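Local coordinates for protein methylaspartate ammonia-lyase (Citrobacter amalonaticus, PDB 1KKO) that catalyses the reversible anti elimination of ammonia from L-threo-3-methylaspartate to give mesaconate, using magnesium, as a homodimeric member of the enolase superfamily, at residues A6-G11 with P99-R104; S54-L59 with V64-C69; P282-M287 with A306-N311; A290-L295 with V302-D307. All blocks are in the same frame, centred on the assembly; numbering follows the deposited sequence.

Contact 1: A6-G11 with P99-R104; sequences ALFTAG and PLLEGR
Strand 6-11 meets the C-terminal end of helix 86-101 through its first residues, Ala6 coming nearest to Glu102, where the chain leaves the helix and enters a type II turn from Leu101 to Arg104; the two CA atoms lie 6.1 Å apart. The one polar link is made by the carboxylate of Glu102. Its OE1 accepts the backbone N-H of Ala6, with 3.0 Å between Ala6 N and Glu102 OE1 and a nearly straight angle of 168° at the hydrogen. OE1 uses its anti lone pair, the one turned away from OE2. Beyond CG the glutamate chain is extended, which carries the carboxylate from the turn to the strand backbone; CG lies alongside the CB of Ala6.

Beside this bond lies an apolar patch centred on Leu101. Its CD1 methyl rests 3.9 Å from Ala6 CB and 3.8 Å from Phe8 CZ, reaching the far end of the phenyl ring at a slant. With CG anti to its carbonyl carbon (chi1 -72°), Leu101 extends this branch toward both strand residues. Helix 128-146 adds Leu134, which touches both Phe8 and Leu101. From the last residue of the turn, Arg104 folds back on Leu100 O: NE binds it at 2.7 Å, and NH2 gives a second, more bent bond. The oxygen lies in the guanidinium plane; Asn112 and Phe115 also hold this group.

A three-stranded antiparallel sheet packed against a helical bundle is characteristic of the N-terminal capping domain of the enolase superfamily, and this contact seats its first strand on the end of one of those helices.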
# COMPACT_ATOMS: atom_id res chain seq x y z
N ALA A 6 15.59 21.30 4.78
CA ALA A 6 14.78 20.60 3.78
C ALA A 6 15.60 19.46 3.19
O ALA A 6 16.77 19.65 2.84
CB ALA A 6 14.37 21.56 2.69
N LEU A 7 14.98 18.28 3.09
CA LEU A 7 15.66 17.08 2.58
C LEU A 7 14.84 16.47 1.47
O LEU A 7 13.61 16.45 1.55
CB LEU A 7 15.81 16.02 3.68
CG LEU A 7 16.62 16.41 4.90
CD1 LEU A 7 16.85 15.16 5.73
CD2 LEU A 7 17.93 17.00 4.53
N PHE A 8 15.53 15.99 0.45
CA PHE A 8 14.93 15.34 -0.71
C PHE A 8 15.52 13.94 -0.84
O PHE A 8 16.74 13.79 -0.90
CB PHE A 8 15.19 16.15 -1.97
CG PHE A 8 14.59 17.53 -1.94
CD1 PHE A 8 13.22 17.71 -2.10
CD2 PHE A 8 15.39 18.64 -1.75
CE1 PHE A 8 12.65 18.97 -2.08
CE2 PHE A 8 14.82 19.91 -1.71
CZ PHE A 8 13.45 20.06 -1.89
N THR A 9 14.66 12.93 -0.89
CA THR A 9 15.13 11.55 -1.00
C THR A 9 14.38 10.80 -2.08
O THR A 9 13.14 10.81 -2.14
CB THR A 9 15.04 10.82 0.34
OG1 THR A 9 13.71 10.81 0.81
CG2 THR A 9 15.70 11.57 1.42
N ALA A 10 15.13 10.14 -2.94
CA ALA A 10 14.57 9.33 -4.01
C ALA A 10 13.85 8.13 -3.45
O ALA A 10 14.25 7.57 -2.43
CB ALA A 10 15.67 8.85 -4.96
N GLY A 11 12.76 7.73 -4.10
CA GLY A 11 12.05 6.53 -3.70
C GLY A 11 11.26 5.95 -4.85
O GLY A 11 11.32 6.41 -5.99
N PRO A 99 17.24 26.06 -1.00
CA PRO A 99 17.45 27.41 -0.46
C PRO A 99 16.19 28.27 -0.37
O PRO A 99 16.15 29.25 0.37
CB PRO A 99 18.43 28.04 -1.45
CG PRO A 99 19.08 26.91 -2.11
CD PRO A 99 18.00 25.85 -2.24
N LEU A 100 15.17 27.91 -1.14
CA LEU A 100 13.92 28.63 -1.08
C LEU A 100 13.04 28.12 0.04
O LEU A 100 12.07 28.77 0.43
CB LEU A 100 13.18 28.53 -2.42
CG LEU A 100 13.93 29.16 -3.59
CD1 LEU A 100 13.24 28.88 -4.92
CD2 LEU A 100 14.06 30.65 -3.37
N LEU A 101 13.36 26.94 0.57
CA LEU A 101 12.59 26.35 1.66
C LEU A 101 13.21 26.63 3.02
O LEU A 101 12.49 26.94 3.97
CB LEU A 101 12.49 24.84 1.47
CG LEU A 101 11.58 24.38 0.33
CD1 LEU A 101 11.85 22.93 0.03
CD2 LEU A 101 10.13 24.61 0.69
N GLU A 102 14.52 26.49 3.12
CA GLU A 102 15.16 26.67 4.42
C GLU A 102 15.00 28.13 4.85
O GLU A 102 15.21 29.06 4.06
CB GLU A 102 16.61 26.19 4.37
CG GLU A 102 16.65 24.69 4.12
CD GLU A 102 18.03 24.07 4.14
OE1 GLU A 102 18.09 22.82 4.27
OE2 GLU A 102 19.04 24.79 4.01
N GLY A 103 14.57 28.32 6.08
CA GLY A 103 14.33 29.65 6.62
C GLY A 103 12.95 30.20 6.32
O GLY A 103 12.57 31.26 6.81
N ARG A 104 12.18 29.49 5.51
CA ARG A 104 10.86 29.95 5.13
C ARG A 104 9.86 29.76 6.25
O ARG A 104 9.85 28.73 6.92
CB ARG A 104 10.38 29.21 3.88
CG ARG A 104 8.94 29.44 3.45
CD ARG A 104 8.66 28.81 2.09
NE ARG A 104 9.53 29.40 1.09
CZ ARG A 104 9.19 30.41 0.30
NH1 ARG A 104 7.95 30.89 0.34
NH2 ARG A 104 10.08 30.90 -0.54

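Contact 2: S54-L59 with V64-C69; sequences SVQLIL and VAVGDC
Four backbone hydrogen bonds join strand 54-59 to strand 64-69 as an antiparallel beta hairpin, with Val55-Gly67 and Leu57-Ala65 as the hydrogen-bonded pairs. Val55 N reaches Gly67 O at 2.7 Å in an almost straight bond (173°), and the return bond from Gly67 N to Val55 O is more bent (150°). Leu57 and Ala65 exchange a similar pair, Leu57 N lying 2.8 Å from Ala65 O. Alpha-hydrogens fill in at the non-hydrogen-bonded pairs: Gln56 CA approaches Ala65 O to 3.2 Å.

A side-chain hydrogen bond marks the Ser54-Asp68 pair. Ser54 OG donates to Asp68 OD1 at 2.7 Å, arriving on the syn side of the carboxylate and 21° out of its plane. Arg404 of the second subunit also bonds to Ser54 OG, while Asp68 OD2 is paired with Thr364 OG1, so both oxygens of this buried carboxylate are engaged.

Apolar contacts occupy both faces. On the face of Val55 and Leu57, the CG2 methyl of Val55, set anti to the carbonyl carbon, lies 3.8 Å from Cys69 SG, and Leu57 CB rests 4.1 Å from Ala65 CB. On the other face, Val64 CG1 lies against Gln56 CB at 4.0 Å, and its CG2 branch meets Ile58 CG1. The amide NE2 of Gln56 bonds to Arg404 O of the second subunit.

In the enolase-type N-terminal domain, strand 47-59 is the middle strand of the sheet, flanked by strands 3-18 and 64-69. Helix 128-146 covers the Val55, Leu57 and Ala65 face through Ala137 and Ala141; the Gln56 face meets helix 365-378 through Val66 and the second subunit through Leu408.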
# COMPACT_ATOMS: atom_id res chain seq x y z
N SER A 54 10.69 12.11 -1.95
CA SER A 54 10.13 12.53 -0.68
C SER A 54 10.75 13.85 -0.26
O SER A 54 11.96 14.04 -0.36
CB SER A 54 10.39 11.50 0.41
OG SER A 54 9.66 10.30 0.23
N VAL A 55 9.89 14.74 0.21
CA VAL A 55 10.28 16.02 0.76
C VAL A 55 10.07 15.96 2.26
O VAL A 55 9.00 15.59 2.72
CB VAL A 55 9.36 17.15 0.20
CG1 VAL A 55 9.80 18.51 0.70
CG2 VAL A 55 9.36 17.11 -1.33
N GLN A 56 11.12 16.27 3.02
CA GLN A 56 11.00 16.34 4.47
C GLN A 56 11.45 17.73 4.89
O GLN A 56 12.51 18.19 4.48
CB GLN A 56 11.88 15.28 5.14
CG GLN A 56 11.42 13.87 4.84
CD GLN A 56 12.26 12.84 5.55
OE1 GLN A 56 11.81 12.28 6.56
NE2 GLN A 56 13.47 12.61 5.07
N LEU A 57 10.63 18.36 5.71
CA LEU A 57 10.93 19.70 6.20
C LEU A 57 11.03 19.63 7.70
O LEU A 57 10.05 19.40 8.39
CB LEU A 57 9.83 20.68 5.80
CG LEU A 57 9.44 20.71 4.32
CD1 LEU A 57 8.27 21.64 4.10
CD2 LEU A 57 10.59 21.13 3.43
N ILE A 58 12.25 19.78 8.22
CA ILE A 58 12.47 19.78 9.66
C ILE A 58 12.22 21.20 10.11
O ILE A 58 12.87 22.13 9.62
CB ILE A 58 13.90 19.37 10.00
CG1 ILE A 58 14.23 17.99 9.44
CG2 ILE A 58 14.11 19.37 11.49
CD1 ILE A 58 15.68 17.62 9.62
N LEU A 59 11.27 21.36 11.03
CA LEU A 59 10.89 22.68 11.53
C LEU A 59 11.67 23.05 12.78
O LEU A 59 12.31 22.21 13.39
CB LEU A 59 9.41 22.71 11.86
CG LEU A 59 8.46 22.17 10.78
CD1 LEU A 59 7.03 22.40 11.20
CD2 LEU A 59 8.72 22.82 9.42
N VAL A 64 8.84 17.05 11.76
CA VAL A 64 9.25 16.77 10.41
C VAL A 64 8.02 16.65 9.54
O VAL A 64 7.26 15.69 9.65
CB VAL A 64 10.07 15.48 10.31
CG1 VAL A 64 10.53 15.27 8.88
CG2 VAL A 64 11.25 15.54 11.25
N ALA A 65 7.83 17.62 8.66
CA ALA A 65 6.72 17.63 7.71
C ALA A 65 7.11 16.84 6.47
O ALA A 65 8.25 16.90 6.05
CB ALA A 65 6.36 19.05 7.35
N VAL A 66 6.14 16.13 5.90
CA VAL A 66 6.42 15.27 4.76
C VAL A 66 5.46 15.45 3.60
O VAL A 66 4.28 15.79 3.76
CB VAL A 66 6.44 13.77 5.18
CG1 VAL A 66 7.46 13.52 6.26
CG2 VAL A 66 5.07 13.30 5.66
N GLY A 67 5.99 15.21 2.41
CA GLY A 67 5.21 15.23 1.19
C GLY A 67 5.97 14.45 0.14
O GLY A 67 7.18 14.32 0.22
N ASP A 68 5.26 13.94 -0.87
CA ASP A 68 5.91 13.20 -1.94
C ASP A 68 5.62 13.76 -3.32
O ASP A 68 4.46 13.93 -3.71
CB ASP A 68 5.45 11.74 -1.94
CG ASP A 68 6.17 10.88 -0.93
OD1 ASP A 68 7.27 11.24 -0.51
OD2 ASP A 68 5.68 9.81 -0.54
N CYS A 69 6.69 14.03 -4.04
CA CYS A 69 6.61 14.38 -5.43
C CYS A 69 6.31 13.10 -6.19
O CYS A 69 7.09 12.15 -6.11
CB CYS A 69 7.93 14.96 -5.92
SG CYS A 69 8.49 16.41 -4.99

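Contact 3: P282-M287 with A306-N311; sequences PDQIRM and ADEWCN
At the C-terminal end of a strand of the TIM barrel, the loop that carries the magnesium ligand Asp307 packs against helix 281-298 through Gln284. This is the catalytic end of an enolase-superfamily barrel, where the metal ligands sit at the ends of successive strands; Asp238 and Glu273 are the other two. The loop makes a type II turn from Asp307 to Cys310, closed by Cys310 N on Asp307 O at 3.0 Å.

With CG anti to the backbone N (chi1 -175°), Gln284 brings this atom to 3.6 Å from Glu308 O, while its CB lies 4.2 Å from Trp309 CD1. The bend at chi2 then turns the amide, and NE2 reaches a water at the loop. The indole of Trp309 meets the CB methylene obliquely, and its NE1 is bonded to Asp277. The amide of Gln284 is also held from outside the two segments, OE1 accepting from Ala278 N and NE2 donating to Val276 O.

Instead of a direct hydrogen bond, the water joins the helix to the loop. It accepts from Gln284 NE2 at 2.9 Å and from the backbone N of Asp307 at 2.8 Å, tying the helix to the backbone of the metal ligand. Its own hydrogens turn to Glu308, one to the carbonyl O at 2.8 Å and the other, in a weak bond of 3.3 Å, to the carboxylate atom OE1.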
# COMPACT_ATOMS: atom_id res chain seq x y z
N PRO A 282 -10.60 21.52 -26.25
CA PRO A 282 -11.85 22.11 -26.76
C PRO A 282 -12.81 21.09 -27.38
O PRO A 282 -14.02 21.15 -27.13
CB PRO A 282 -11.37 23.14 -27.80
CG PRO A 282 -9.97 23.40 -27.47
CD PRO A 282 -9.41 22.14 -26.85
N ASP A 283 -12.29 20.16 -28.18
CA ASP A 283 -13.15 19.15 -28.79
C ASP A 283 -13.69 18.17 -27.74
O ASP A 283 -14.79 17.67 -27.88
CB ASP A 283 -12.42 18.37 -29.88
CG ASP A 283 -12.13 19.20 -31.12
OD1 ASP A 283 -12.77 20.27 -31.30
OD2 ASP A 283 -11.30 18.84 -31.96
N GLN A 284 -12.90 17.89 -26.70
CA GLN A 284 -13.34 16.98 -25.64
C GLN A 284 -14.53 17.58 -24.89
O GLN A 284 -15.52 16.90 -24.63
CB GLN A 284 -12.18 16.67 -24.70
CG GLN A 284 -12.50 15.64 -23.64
CD GLN A 284 -12.76 14.26 -24.20
OE1 GLN A 284 -12.46 13.98 -25.36
NE2 GLN A 284 -13.28 13.36 -23.36
N ILE A 285 -14.43 18.87 -24.57
CA ILE A 285 -15.51 19.56 -23.88
C ILE A 285 -16.78 19.51 -24.74
O ILE A 285 -17.87 19.16 -24.25
CB ILE A 285 -15.11 21.01 -23.56
CG1 ILE A 285 -14.02 21.01 -22.48
CG2 ILE A 285 -16.32 21.84 -23.13
CD1 ILE A 285 -13.48 22.37 -22.17
N ARG A 286 -16.65 19.83 -26.02
CA ARG A 286 -17.81 19.81 -26.91
C ARG A 286 -18.43 18.42 -27.02
O ARG A 286 -19.64 18.25 -26.99
CB ARG A 286 -17.43 20.34 -28.28
CG ARG A 286 -17.48 21.85 -28.35
CD ARG A 286 -17.28 22.37 -29.75
NE ARG A 286 -15.90 22.19 -30.17
CZ ARG A 286 -14.93 23.07 -29.97
NH1 ARG A 286 -13.70 22.79 -30.40
NH2 ARG A 286 -15.16 24.21 -29.34
N MSE A 287 -17.58 17.40 -27.12
CA MSE A 287 -18.07 16.05 -27.25
C MSE A 287 -18.82 15.58 -26.00
O MSE A 287 -19.89 14.98 -26.09
CB MSE A 287 -16.89 15.14 -27.49
CG MSE A 287 -17.24 13.70 -27.41
SE MSE A 287 -18.21 13.09 -28.93
CE MSE A 287 -17.58 14.26 -30.29
N ALA A 306 -15.68 13.32 -16.88
CA ALA A 306 -14.56 13.81 -17.66
C ALA A 306 -13.26 13.40 -17.01
O ALA A 306 -13.15 13.31 -15.79
CB ALA A 306 -14.62 15.30 -17.79
N ASP A 307 -12.25 13.18 -17.83
CA ASP A 307 -10.93 12.81 -17.32
C ASP A 307 -9.87 13.33 -18.29
O ASP A 307 -9.21 14.32 -18.02
CB ASP A 307 -10.87 11.31 -17.13
CG ASP A 307 -9.52 10.82 -16.68
OD1 ASP A 307 -8.73 11.60 -16.09
OD2 ASP A 307 -9.16 9.64 -16.86
N GLU A 308 -9.74 12.66 -19.43
CA GLU A 308 -8.77 13.07 -20.45
C GLU A 308 -8.97 14.54 -20.83
O GLU A 308 -10.09 14.98 -21.08
CB GLU A 308 -8.89 12.21 -21.71
CG GLU A 308 -8.79 10.70 -21.53
CD GLU A 308 -10.13 10.00 -21.27
OE1 GLU A 308 -11.08 10.65 -20.78
OE2 GLU A 308 -10.22 8.79 -21.57
N TRP A 309 -7.86 15.27 -20.89
CA TRP A 309 -7.79 16.68 -21.28
C TRP A 309 -8.30 17.63 -20.21
O TRP A 309 -8.34 18.84 -20.42
CB TRP A 309 -8.47 16.94 -22.64
CG TRP A 309 -7.85 16.05 -23.67
CD1 TRP A 309 -8.39 14.93 -24.21
CD2 TRP A 309 -6.52 16.15 -24.19
NE1 TRP A 309 -7.50 14.35 -25.08
CE2 TRP A 309 -6.34 15.08 -25.08
CE3 TRP A 309 -5.48 17.06 -24.02
CZ2 TRP A 309 -5.16 14.87 -25.77
CZ3 TRP A 309 -4.30 16.86 -24.72
CH2 TRP A 309 -4.16 15.78 -25.59
N CYS A 310 -8.65 17.08 -19.04
CA CYS A 310 -9.11 17.88 -17.91
C CYS A 310 -8.06 17.70 -16.82
O CYS A 310 -8.22 16.88 -15.92
CB CYS A 310 -10.48 17.41 -17.46
SG CYS A 310 -11.20 18.49 -16.22
N ASN A 311 -6.97 18.47 -16.91
CA ASN A 311 -5.81 18.27 -16.05
C ASN A 311 -5.63 19.29 -14.95
O ASN A 311 -5.50 18.93 -13.78
CB ASN A 311 -4.53 18.28 -16.90
CG ASN A 311 -4.52 17.24 -17.98
OD1 ASN A 311 -4.93 16.09 -17.76
ND2 ASN A 311 -4.01 17.61 -19.15
O HOH W 1 -12.54 13.66 -20.61

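Contact 4: A290-L295 with V302-D307; sequences AITKEL and VKIVAD
Ile304 fills the groove between Ile291, Thr292 and Leu295, meeting each with a different part of its side chain. Its CD1 methyl sits 3.9 Å from Ile291 CG2 and 3.4 Å from Thr292 OG1, whereas its CG2 branch lies 3.9 Å from Leu295 CD1. That leucine methyl also approaches Val302 O at 3.8 Å. The split follows from a chi1 of 62°, which puts CG1 of Ile304 between the backbone N and the carbonyl carbon and leaves CG2 anti to the carbonyl carbon, where it meets Leu295.

These contacts join helix 281-298 to strand 303-306 in a beta-alpha-beta unit of the TIM barrel that starts with strand 270-273. Helix and strand run nearly antiparallel (170°), and the axes of these segments approach to 9.3 Å, as expected where a barrel helix returns the chain to the next parallel strand.

Around this layer, Thr292 OG1 has bonding geometry to Ser324 O, its strongest polar partner, and to Leu288 O, two acceptors for a single hydroxyl hydrogen. Pro251 backs Ile291, and Ile258 of helix 251-260 covers Val302. On the strand, Ile304 N is bonded to His326 ND1, and three residues further on Asp307 binds magnesium.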
# COMPACT_ATOMS: atom_id res chain seq x y z
N ALA A 290 -22.23 17.21 -25.75
CA ALA A 290 -23.19 16.56 -26.64
C ALA A 290 -23.70 15.22 -26.10
O ALA A 290 -24.87 14.91 -26.22
CB ALA A 290 -22.59 16.40 -28.01
N ILE A 291 -22.82 14.41 -25.51
CA ILE A 291 -23.27 13.15 -24.93
C ILE A 291 -24.22 13.42 -23.76
O ILE A 291 -25.25 12.75 -23.63
CB ILE A 291 -22.08 12.27 -24.47
CG1 ILE A 291 -21.23 11.86 -25.68
CG2 ILE A 291 -22.58 11.03 -23.73
CD1 ILE A 291 -19.88 11.26 -25.30
N THR A 292 -23.86 14.38 -22.91
CA THR A 292 -24.69 14.74 -21.77
C THR A 292 -26.07 15.18 -22.25
O THR A 292 -27.09 14.74 -21.71
CB THR A 292 -23.98 15.84 -20.98
OG1 THR A 292 -22.75 15.33 -20.44
CG2 THR A 292 -24.78 16.25 -19.74
N LYS A 293 -26.09 16.02 -23.28
CA LYS A 293 -27.35 16.50 -23.85
C LYS A 293 -28.24 15.34 -24.27
O LYS A 293 -29.44 15.31 -23.97
CB LYS A 293 -27.07 17.39 -25.06
CG LYS A 293 -28.31 18.09 -25.63
CD LYS A 293 -28.02 18.77 -26.96
CE LYS A 293 -29.25 19.49 -27.49
NZ LYS A 293 -29.08 19.93 -28.90
N GLU A 294 -27.68 14.37 -24.98
CA GLU A 294 -28.47 13.23 -25.43
C GLU A 294 -28.92 12.32 -24.27
O GLU A 294 -30.03 11.80 -24.29
CB GLU A 294 -27.74 12.44 -26.51
CG GLU A 294 -28.51 11.24 -27.05
CD GLU A 294 -29.74 11.60 -27.87
OE1 GLU A 294 -30.00 12.80 -28.12
OE2 GLU A 294 -30.47 10.66 -28.25
N LEU A 295 -28.07 12.14 -23.26
CA LEU A 295 -28.45 11.32 -22.10
C LEU A 295 -29.69 11.90 -21.44
O LEU A 295 -30.63 11.17 -21.08
CB LEU A 295 -27.30 11.24 -21.10
CG LEU A 295 -26.16 10.29 -21.51
CD1 LEU A 295 -24.99 10.42 -20.54
CD2 LEU A 295 -26.64 8.87 -21.56
N VAL A 302 -27.87 7.44 -16.16
CA VAL A 302 -26.44 7.15 -16.20
C VAL A 302 -25.67 8.46 -16.32
O VAL A 302 -26.04 9.35 -17.07
CB VAL A 302 -26.06 6.22 -17.37
CG1 VAL A 302 -24.57 5.89 -17.34
CG2 VAL A 302 -26.88 4.93 -17.33
N LYS A 303 -24.57 8.56 -15.59
CA LYS A 303 -23.77 9.78 -15.59
C LYS A 303 -22.42 9.57 -16.26
O LYS A 303 -21.93 8.46 -16.30
CB LYS A 303 -23.58 10.26 -14.15
CG LYS A 303 -24.87 10.78 -13.52
CD LYS A 303 -24.66 11.16 -12.07
CE LYS A 303 -25.91 11.71 -11.42
NZ LYS A 303 -25.68 11.88 -9.96
N ILE A 304 -21.84 10.64 -16.80
CA ILE A 304 -20.51 10.55 -17.40
C ILE A 304 -19.52 11.44 -16.65
O ILE A 304 -19.87 12.47 -16.06
CB ILE A 304 -20.49 10.82 -18.93
CG1 ILE A 304 -20.98 12.23 -19.27
CG2 ILE A 304 -21.29 9.74 -19.66
CD1 ILE A 304 -20.68 12.64 -20.71
N VAL A 305 -18.27 11.00 -16.68
CA VAL A 305 -17.17 11.62 -15.97
C VAL A 305 -16.08 12.05 -16.94
O VAL A 305 -15.58 11.24 -17.73
CB VAL A 305 -16.55 10.62 -14.97
CG1 VAL A 305 -15.53 11.33 -14.07
CG2 VAL A 305 -17.61 9.95 -14.13
N ALA A 306 -15.68 13.32 -16.88
CA ALA A 306 -14.56 13.81 -17.66
C ALA A 306 -13.26 13.40 -17.01
O ALA A 306 -13.15 13.31 -15.79
CB ALA A 306 -14.62 15.30 -17.79
N ASP A 307 -12.25 13.18 -17.83
CA ASP A 307 -10.93 12.81 -17.32
C ASP A 307 -9.87 13.33 -18.29
O ASP A 307 -9.21 14.32 -18.02
CB ASP A 307 -10.87 11.31 -17.13
CG ASP A 307 -9.52 10.82 -16.68
OD1 ASP A 307 -8.73 11.60 -16.09
OD2 ASP A 307 -9.16 9.64 -16.86

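How the contacts relate
From the N terminus, strand 3-18 enters contact 1, whose partner at 99-104 closes a long loop of the N-terminal domain. Contact 2, a hairpin between 54-59 and 64-69, is nested inside that loop. The two meet through the sheet: Leu7 and Thr9 pair with Gln56 and Ser54. Both also touch the second subunit. Contacts 3 and 4 come later, within the barrel domain; contact 4 opens later on the same helix and ends on the same stretch as contact 3, with Ala306 and Asp307 in common. They tie an earlier and a later part of helix 281-298 to the loop after strand 303-306 and to the strand itself. The N-terminal and barrel pairs do not touch, the nearest atoms of contacts 2 and 3 being about 15 Å apart.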